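Local structure of zinc chaperone AztD (Citrobacter koseri, 6CMK) at residues 356-360 with 361-365; 50-54 with 55-59; 71-75 with 76-80. The protein acts as a periplasmic zinc chaperone that binds zinc ions and hands one of them directly to the solute-binding protein AztC of the AztABCD transport system. All coordinates share one frame; numbering follows the deposited sequence.

How the contacts relate
From the N terminus, contact 2 comes first, closing the hairpin of strands 47-52 and 58-63; contact 3 follows, closing that of strands 69-72 and 78-83; contact 1, near the C-terminal end, closes that of strands 355-358 and 361-366. The three loops lie in series, none enclosing or crossing another, and each belongs to a different sheet of the beta propeller. Contacts 1 and 2 are distant in sequence yet touch, their centres 12 Å apart: Tyr363 OH lies 2.6 Å from Ala53 O, a probable hydrogen bond joining two sheets. Contact 3 touches neither; its nearest atoms are about 6 Å from contact 1 and about 7 Å from contact 2.

Contact 1: 356-360 with 361-365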
loop_
_atom_site.group_PDB
_atom_site.type_symbol
_atom_site.label_atom_id
_atom_site.label_comp_id
_atom_site.label_asym_id
_atom_site.label_seq_id
_atom_site.Cartn_x
_atom_site.Cartn_y
_atom_site.Cartn_z
ATOM N N ALA B 356 -15.802 -11.143 9.320
ATOM C CA ALA B 356 -14.504 -10.831 8.723
ATOM C C ALA B 356 -14.586 -10.981 7.210
ATOM O O ALA B 356 -15.485 -11.628 6.679
ATOM C CB ALA B 356 -13.381 -11.731 9.261
ATOM N N VAL B 357 -13.620 -10.380 6.512
ATOM C CA VAL B 357 -13.538 -10.473 5.056
ATOM C C VAL B 357 -12.141 -10.938 4.669
ATOM O O VAL B 357 -11.149 -10.396 5.160
ATOM C CB VAL B 357 -13.847 -9.126 4.372
ATOM C CG1 VAL B 357 -13.856 -9.304 2.851
ATOM C CG2 VAL B 357 -15.177 -8.562 4.842
ATOM N N ALA B 358 -12.066 -11.927 3.776
ATOM C CA ALA B 358 -10.799 -12.396 3.230
ATOM C C ALA B 358 -10.996 -12.708 1.756
ATOM O O ALA B 358 -11.913 -13.453 1.398
ATOM C CB ALA B 358 -10.282 -13.643 3.956
ATOM N N ASP B 359 -10.130 -12.141 0.912
ATOM C CA ASP B 359 -10.138 -12.380 -0.536
ATOM C C ASP B 359 -11.535 -12.040 -1.052
ATOM O O ASP B 359 -11.986 -10.899 -0.863
ATOM C CB ASP B 359 -9.665 -13.813 -0.808
ATOM C CG ASP B 359 -9.149 -14.001 -2.220
ATOM O OD1 ASP B 359 -8.812 -12.992 -2.875
ATOM O OD2 ASP B 359 -9.085 -15.159 -2.678
ATOM N N ASN B 360 -12.245 -12.967 -1.678
ATOM C CA ASN B 360 -13.568 -12.683 -2.221
ATOM C C ASN B 360 -14.667 -13.350 -1.403
ATOM O O ASN B 360 -15.727 -13.695 -1.931
ATOM C CB ASN B 360 -13.624 -13.119 -3.681
ATOM C CG ASN B 360 -12.617 -12.371 -4.538
ATOM O OD1 ASN B 360 -12.262 -11.220 -4.244
ATOM N ND2 ASN B 360 -12.138 -13.020 -5.594
ATOM N N LYS B 361 -14.423 -13.525 -0.107
ATOM C CA LYS B 361 -15.341 -14.220 0.777
ATOM C C LYS B 361 -15.590 -13.402 2.036
ATOM O O LYS B 361 -14.719 -12.660 2.514
ATOM C CB LYS B 361 -14.800 -15.600 1.168
ATOM C CG LYS B 361 -14.760 -16.580 0.022
ATOM C CD LYS B 361 -14.007 -17.835 0.409
ATOM C CE LYS B 361 -14.259 -18.963 -0.576
ATOM N NZ LYS B 361 -13.755 -20.268 -0.065
ATOM N N ILE B 362 -16.790 -13.573 2.572
ATOM C CA ILE B 362 -17.209 -12.990 3.837
ATOM C C ILE B 362 -17.425 -14.122 4.829
ATOM O O ILE B 362 -17.982 -15.171 4.479
ATOM C CB ILE B 362 -18.495 -12.158 3.678
ATOM C CG1 ILE B 362 -18.309 -11.071 2.609
ATOM C CG2 ILE B 362 -18.867 -11.518 5.013
ATOM C CD1 ILE B 362 -19.621 -10.443 2.178
ATOM N N TYR B 363 -16.975 -13.910 6.061
ATOM C CA TYR B 363 -16.988 -14.928 7.107
ATOM C C TYR B 363 -17.780 -14.410 8.296
ATOM O O TYR B 363 -17.526 -13.304 8.782
ATOM C CB TYR B 363 -15.565 -15.296 7.545
ATOM C CG TYR B 363 -14.731 -15.823 6.421
ATOM C CD1 TYR B 363 -14.160 -14.954 5.498
ATOM C CD2 TYR B 363 -14.553 -17.188 6.241
ATOM C CE1 TYR B 363 -13.425 -15.429 4.440
ATOM C CE2 TYR B 363 -13.804 -17.671 5.180
ATOM C CZ TYR B 363 -13.241 -16.776 4.292
ATOM O OH TYR B 363 -12.494 -17.238 3.222
ATOM N N VAL B 364 -18.734 -15.209 8.764
ATOM C CA VAL B 364 -19.596 -14.826 9.874
ATOM C C VAL B 364 -19.534 -15.937 10.906
ATOM O O VAL B 364 -19.905 -17.079 10.612
ATOM C CB VAL B 364 -21.052 -14.589 9.424
ATOM C CG1 VAL B 364 -21.918 -14.232 10.630
ATOM C CG2 VAL B 364 -21.122 -13.491 8.372
ATOM N N THR B 365 -19.068 -15.614 12.111
ATOM C CA THR B 365 -19.051 -16.620 13.155
ATOM C C THR B 365 -20.464 -16.844 13.673
ATOM O O THR B 365 -21.282 -15.921 13.732
ATOM C CB THR B 365 -18.130 -16.222 14.302
ATOM O OG1 THR B 365 -18.557 -14.978 14.876
ATOM C CG2 THR B 365 -16.699 -16.090 13.806
#
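Tyr363 lays its ring beside Ala358 in a propeller beta hairpin with a two-residue loop, where a type II' turn from Ala358 to Lys361 joins strands 355-358 and 361-366. The methyl CB of Ala358 comes obliquely to the ring, 3.6 Å from Tyr363 CE1. With CG anti to its own carbonyl carbon (chi1 -59°), the ring of Tyr363 swings back along the hairpin toward the turn, and Ala356 O lies at its edge. Its far end leaves the hairpin, Ala53 being the probable partner of the hydroxyl, while Ile395 and Leu38 of other strands pack against the side chain.

Lys361 emerges on the same sheet face as Tyr363 and Ala358, but its extended chain leads away from the hairpin, NZ making a weak bond to Leu54 O. Val357 and Ile362 occupy the reverse face as a non-hydrogen-bonded pair, CA to CA 4.6 Å; across the hairpin, Val357 CG1 meets the backbone, 3.5 Å from Lys361 O. Asp359 takes the turn with phi 56°, and Arg309 bonds to both Asp359 O and Asn360 OD1. The turn is closed by Lys361 N donating to Ala358 O at 2.9 Å, with the donor 33° off the carbonyl plane.

Contact 2: 50-54 with 55-59; sequences VIDAL and DGDKL
Three carboxylates crowd round one hairpin end: Asp52, Asp55 and Asp57, with Asp52 OD2 3.6 Å from Asp55 OD1 and 3.9 Å from Asp57 OD1. Asp55 OD1 and Asp57 OD1, two acceptors, approach to 3.1 Å without bonding. Asp52 crosses Asp55 at about a right angle, and its carboxylate plane is turned 55° from each neighbour's. Both Asp57 OD1, at 3.0 Å, and Asp55 OD1 come up on one side of Asp52 CB. Asp55 and Asp57 both carry CG between backbone N and carbonyl carbon (chi1 65° and 61°), which folds their carboxylates back toward Asp52.

Two Asx turns organise the loop between propeller strands 47-52 and 58-63. Asp52 OD1 takes the N-H of Leu54 on its anti side, whereas Asp55 OD1 receives Asp57 N from above its carboxylate plane at 3.2 Å. Backbone bonds complete the closure: Gly56 N to Asp52 O at 2.7 Å, Asp52 N to Asp57 O, and Leu59 N to Val50 O. Gly56 has positive phi, a conformation open to a residue lacking a side chain.

Ile51 and Lys58 share a face and run obliquely, NZ of the bent lysine chain reaching 3.7 Å from Ile51 CD1; Ile51 CG2 packs over the carbonyl of Gly56. Such close acidic groups should repel one another and might raise the pKa of at least one, although N-H donors from Leu54 and Asp57 would partly stabilise negative charge on Asp52 and Asp55.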
loop_
_atom_site.group_PDB
_atom_site.type_symbol
_atom_site.label_atom_id
_atom_site.label_comp_id
_atom_site.label_asym_id
_atom_site.label_seq_id
_atom_site.Cartn_x
_atom_site.Cartn_y
_atom_site.Cartn_z
ATOM N N VAL B 50 -6.383 -20.661 14.286
ATOM C CA VAL B 50 -5.943 -20.113 13.006
ATOM C C VAL B 50 -6.410 -21.075 11.932
ATOM O O VAL B 50 -6.159 -22.280 12.025
ATOM C CB VAL B 50 -4.416 -19.928 12.936
ATOM C CG1 VAL B 50 -4.029 -19.146 11.660
ATOM C CG2 VAL B 50 -3.898 -19.226 14.183
ATOM N N ILE B 51 -7.083 -20.542 10.924
ATOM C CA ILE B 51 -7.709 -21.347 9.888
ATOM C C ILE B 51 -7.309 -20.764 8.546
ATOM O O ILE B 51 -7.247 -19.542 8.385
ATOM C CB ILE B 51 -9.240 -21.368 10.071
ATOM C CG1 ILE B 51 -9.563 -22.167 11.345
ATOM C CG2 ILE B 51 -9.961 -21.934 8.839
ATOM C CD1 ILE B 51 -11.031 -22.440 11.580
ATOM N N ASP B 52 -7.012 -21.642 7.593
ATOM C CA ASP B 52 -6.805 -21.213 6.216
ATOM C C ASP B 52 -8.136 -20.734 5.650
ATOM O O ASP B 52 -9.093 -21.507 5.563
ATOM C CB ASP B 52 -6.239 -22.367 5.391
ATOM C CG ASP B 52 -5.860 -21.959 3.975
ATOM O OD1 ASP B 52 -6.448 -21.010 3.408
ATOM O OD2 ASP B 52 -4.954 -22.605 3.418
ATOM N N ALA B 53 -8.206 -19.454 5.290
ATOM C CA ALA B 53 -9.482 -18.879 4.875
ATOM C C ALA B 53 -9.971 -19.473 3.560
ATOM O O ALA B 53 -11.177 -19.478 3.292
ATOM C CB ALA B 53 -9.362 -17.363 4.734
ATOM N N LEU B 54 -9.059 -19.957 2.720
ATOM C CA LEU B 54 -9.450 -20.349 1.371
ATOM C C LEU B 54 -10.074 -21.745 1.325
ATOM O O LEU B 54 -10.895 -22.017 0.441
ATOM C CB LEU B 54 -8.236 -20.244 0.441
ATOM C CG LEU B 54 -7.482 -18.903 0.520
ATOM C CD1 LEU B 54 -6.379 -18.818 -0.527
ATOM C CD2 LEU B 54 -8.412 -17.696 0.387
ATOM N N ASP B 55 -9.729 -22.634 2.259
ATOM C CA ASP B 55 -10.338 -23.961 2.290
ATOM C C ASP B 55 -10.747 -24.427 3.683
ATOM O O ASP B 55 -11.275 -25.537 3.813
ATOM C CB ASP B 55 -9.391 -25.006 1.672
ATOM C CG ASP B 55 -8.122 -25.194 2.474
ATOM O OD1 ASP B 55 -7.965 -24.539 3.526
ATOM O OD2 ASP B 55 -7.281 -26.010 2.055
ATOM N N GLY B 56 -10.509 -23.637 4.724
ATOM C CA GLY B 56 -11.054 -23.944 6.025
ATOM C C GLY B 56 -10.269 -24.915 6.875
ATOM O O GLY B 56 -10.769 -25.312 7.933
ATOM N N ASP B 57 -9.058 -25.306 6.488
ATOM C CA ASP B 57 -8.387 -26.293 7.321
ATOM C C ASP B 57 -7.617 -25.609 8.449
ATOM O O ASP B 57 -7.236 -24.433 8.374
ATOM C CB ASP B 57 -7.477 -27.224 6.507
ATOM C CG ASP B 57 -6.357 -26.504 5.788
ATOM O OD1 ASP B 57 -6.199 -25.282 5.969
ATOM O OD2 ASP B 57 -5.623 -27.182 5.034
ATOM N N LYS B 58 -7.441 -26.361 9.527
ATOM C CA LYS B 58 -6.906 -25.831 10.770
ATOM C C LYS B 58 -5.388 -25.754 10.670
ATOM O O LYS B 58 -4.724 -26.758 10.397
ATOM C CB LYS B 58 -7.328 -26.718 11.942
ATOM C CG LYS B 58 -8.805 -27.115 11.951
ATOM C CD LYS B 58 -9.706 -25.991 12.438
ATOM C CE LYS B 58 -9.671 -25.860 13.956
ATOM N NZ LYS B 58 -10.443 -24.679 14.432
ATOM N N LEU B 59 -4.841 -24.561 10.875
ATOM C CA LEU B 59 -3.401 -24.367 10.845
ATOM C C LEU B 59 -2.771 -24.393 12.227
ATOM O O LEU B 59 -1.636 -24.864 12.369
ATOM C CB LEU B 59 -3.069 -23.033 10.166
ATOM C CG LEU B 59 -2.872 -23.001 8.649
ATOM C CD1 LEU B 59 -3.736 -24.014 7.912
ATOM C CD2 LEU B 59 -3.146 -21.587 8.140
#

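Contact 3: 71-75 with 76-80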
loop_
_atom_site.group_PDB
_atom_site.type_symbol
_atom_site.label_atom_id
_atom_site.label_comp_id
_atom_site.label_asym_id
_atom_site.label_seq_id
_atom_site.Cartn_x
_atom_site.Cartn_y
_atom_site.Cartn_z
ATOM N N SER B 71 -7.058 -8.091 17.213
ATOM C CA SER B 71 -6.754 -7.005 16.298
ATOM C C SER B 71 -5.602 -7.422 15.397
ATOM O O SER B 71 -4.678 -8.118 15.827
ATOM C CB SER B 71 -6.371 -5.713 17.036
ATOM O OG SER B 71 -7.456 -5.172 17.765
ATOM N N ARG B 72 -5.651 -6.970 14.148
ATOM C CA ARG B 72 -4.558 -7.180 13.214
ATOM C C ARG B 72 -3.809 -5.878 12.991
ATOM O O ARG B 72 -4.361 -4.788 13.134
ATOM C CB ARG B 72 -5.051 -7.707 11.859
ATOM C CG ARG B 72 -6.041 -6.800 11.142
ATOM C CD ARG B 72 -6.139 -7.132 9.655
ATOM N NE ARG B 72 -4.984 -6.636 8.900
ATOM C CZ ARG B 72 -4.791 -6.868 7.604
ATOM N NH1 ARG B 72 -5.661 -7.595 6.914
ATOM N NH2 ARG B 72 -3.731 -6.369 6.986
ATOM N N SER B 73 -2.541 -6.014 12.618
ATOM C CA SER B 73 -1.761 -4.871 12.178
ATOM C C SER B 73 -2.128 -4.514 10.745
ATOM O O SER B 73 -2.686 -5.323 10.002
ATOM C CB SER B 73 -0.269 -5.170 12.247
ATOM O OG SER B 73 0.073 -6.133 11.268
ATOM N N GLU B 74 -1.797 -3.284 10.360
ATOM C CA GLU B 74 -2.012 -2.871 8.974
ATOM C C GLU B 74 -1.240 -3.757 8.002
ATOM O O GLU B 74 -1.771 -4.141 6.950
ATOM C CB GLU B 74 -1.621 -1.404 8.800
ATOM C CG GLU B 74 -2.571 -0.445 9.484
ATOM C CD GLU B 74 -2.338 1.005 9.137
ATOM O OE1 GLU B 74 -1.173 1.397 8.888
ATOM O OE2 GLU B 74 -3.341 1.757 9.119
ATOM N N SER B 75 0.015 -4.084 8.324
ATOM C CA SER B 75 0.804 -4.950 7.457
ATOM C C SER B 75 0.227 -6.349 7.378
ATOM O O SER B 75 0.555 -7.086 6.441
ATOM C CB SER B 75 2.246 -5.052 7.955
ATOM O OG SER B 75 2.337 -5.919 9.076
ATOM N N GLY B 76 -0.581 -6.741 8.371
ATOM C CA GLY B 76 -1.077 -8.090 8.507
ATOM C C GLY B 76 -0.082 -9.094 9.045
ATOM O O GLY B 76 -0.412 -10.283 9.124
ATOM N N ALA B 77 1.124 -8.668 9.417
ATOM C CA ALA B 77 2.120 -9.627 9.865
ATOM C C ALA B 77 1.918 -10.035 11.319
ATOM O O ALA B 77 2.433 -11.080 11.728
ATOM C CB ALA B 77 3.531 -9.063 9.677
ATOM N N THR B 78 1.180 -9.250 12.108
ATOM C CA THR B 78 0.965 -9.574 13.512
ATOM C C THR B 78 -0.509 -9.481 13.859
ATOM O O THR B 78 -1.240 -8.650 13.311
ATOM C CB THR B 78 1.769 -8.653 14.437
ATOM O OG1 THR B 78 1.399 -7.291 14.217
ATOM C CG2 THR B 78 3.259 -8.828 14.191
ATOM N N ILE B 79 -0.922 -10.384 14.751
ATOM C CA ILE B 79 -2.242 -10.443 15.360
ATOM C C ILE B 79 -2.037 -10.251 16.853
ATOM O O ILE B 79 -1.173 -10.903 17.444
ATOM C CB ILE B 79 -2.931 -11.800 15.111
ATOM C CG1 ILE B 79 -2.946 -12.174 13.629
ATOM C CG2 ILE B 79 -4.330 -11.814 15.716
ATOM C CD1 ILE B 79 -3.703 -11.224 12.781
ATOM N N PHE B 80 -2.816 -9.370 17.458
ATOM C CA PHE B 80 -2.750 -9.150 18.896
ATOM C C PHE B 80 -4.026 -9.655 19.551
ATOM O O PHE B 80 -5.127 -9.442 19.039
ATOM C CB PHE B 80 -2.508 -7.672 19.205
ATOM C CG PHE B 80 -1.130 -7.214 18.811
ATOM C CD1 PHE B 80 -0.853 -6.875 17.505
ATOM C CD2 PHE B 80 -0.109 -7.160 19.739
ATOM C CE1 PHE B 80 0.423 -6.468 17.133
ATOM C CE2 PHE B 80 1.165 -6.758 19.375
ATOM C CZ PHE B 80 1.426 -6.412 18.066
#
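The guanidinium of Arg72 hangs beside Gly76, with NH2 3.5 Å from Gly76 CA, and Gly76 N, also a donor, comes obliquely to it. The carbonyl carbon of Glu74 lies at the guanidinium edge, in its plane. The Phe80 ring has Ser71 O near its plane at the edge and meets Phe127 at about 30° between ring planes.

A bend at chi3 (-76°) turns the Arg72 head back over the loop. Ser73 O, 2.9 Å from its donor NE, lies almost in the guanidinium plane, while NH2 reaches Glu74 O from above that carbonyl's plane; NH1 bonds to Ala397 O. Ser73 O is gripped twice, since Gly76 N comes to it from the face opposite NE.

These bonds tie the loop of a propeller beta hairpin, strands 69-72 and 78-83. Phe80 N to Ser71 O pairs the strands, and Ser73 N to Thr78 O follows just beyond them, where the loop begins. Ile79, Arg72's non-hydrogen-bonded partner, shares its face and brings CD1 to 3.9 Å from Arg72 CB. The Ser71 side chain lies about 8 Å from that of the zinc ligand His126.

Ser75 OG accepts from Ala77 N at 3.0 Å in a nearly straight bond (162°), and Ser73 OG takes a weak, bent one from Gly76 N. Thr78 OG1 sits 3.3 Å from Ser73 CB, and Glu149 OE2 bonds both Thr78 OG1 and Ser73 OG.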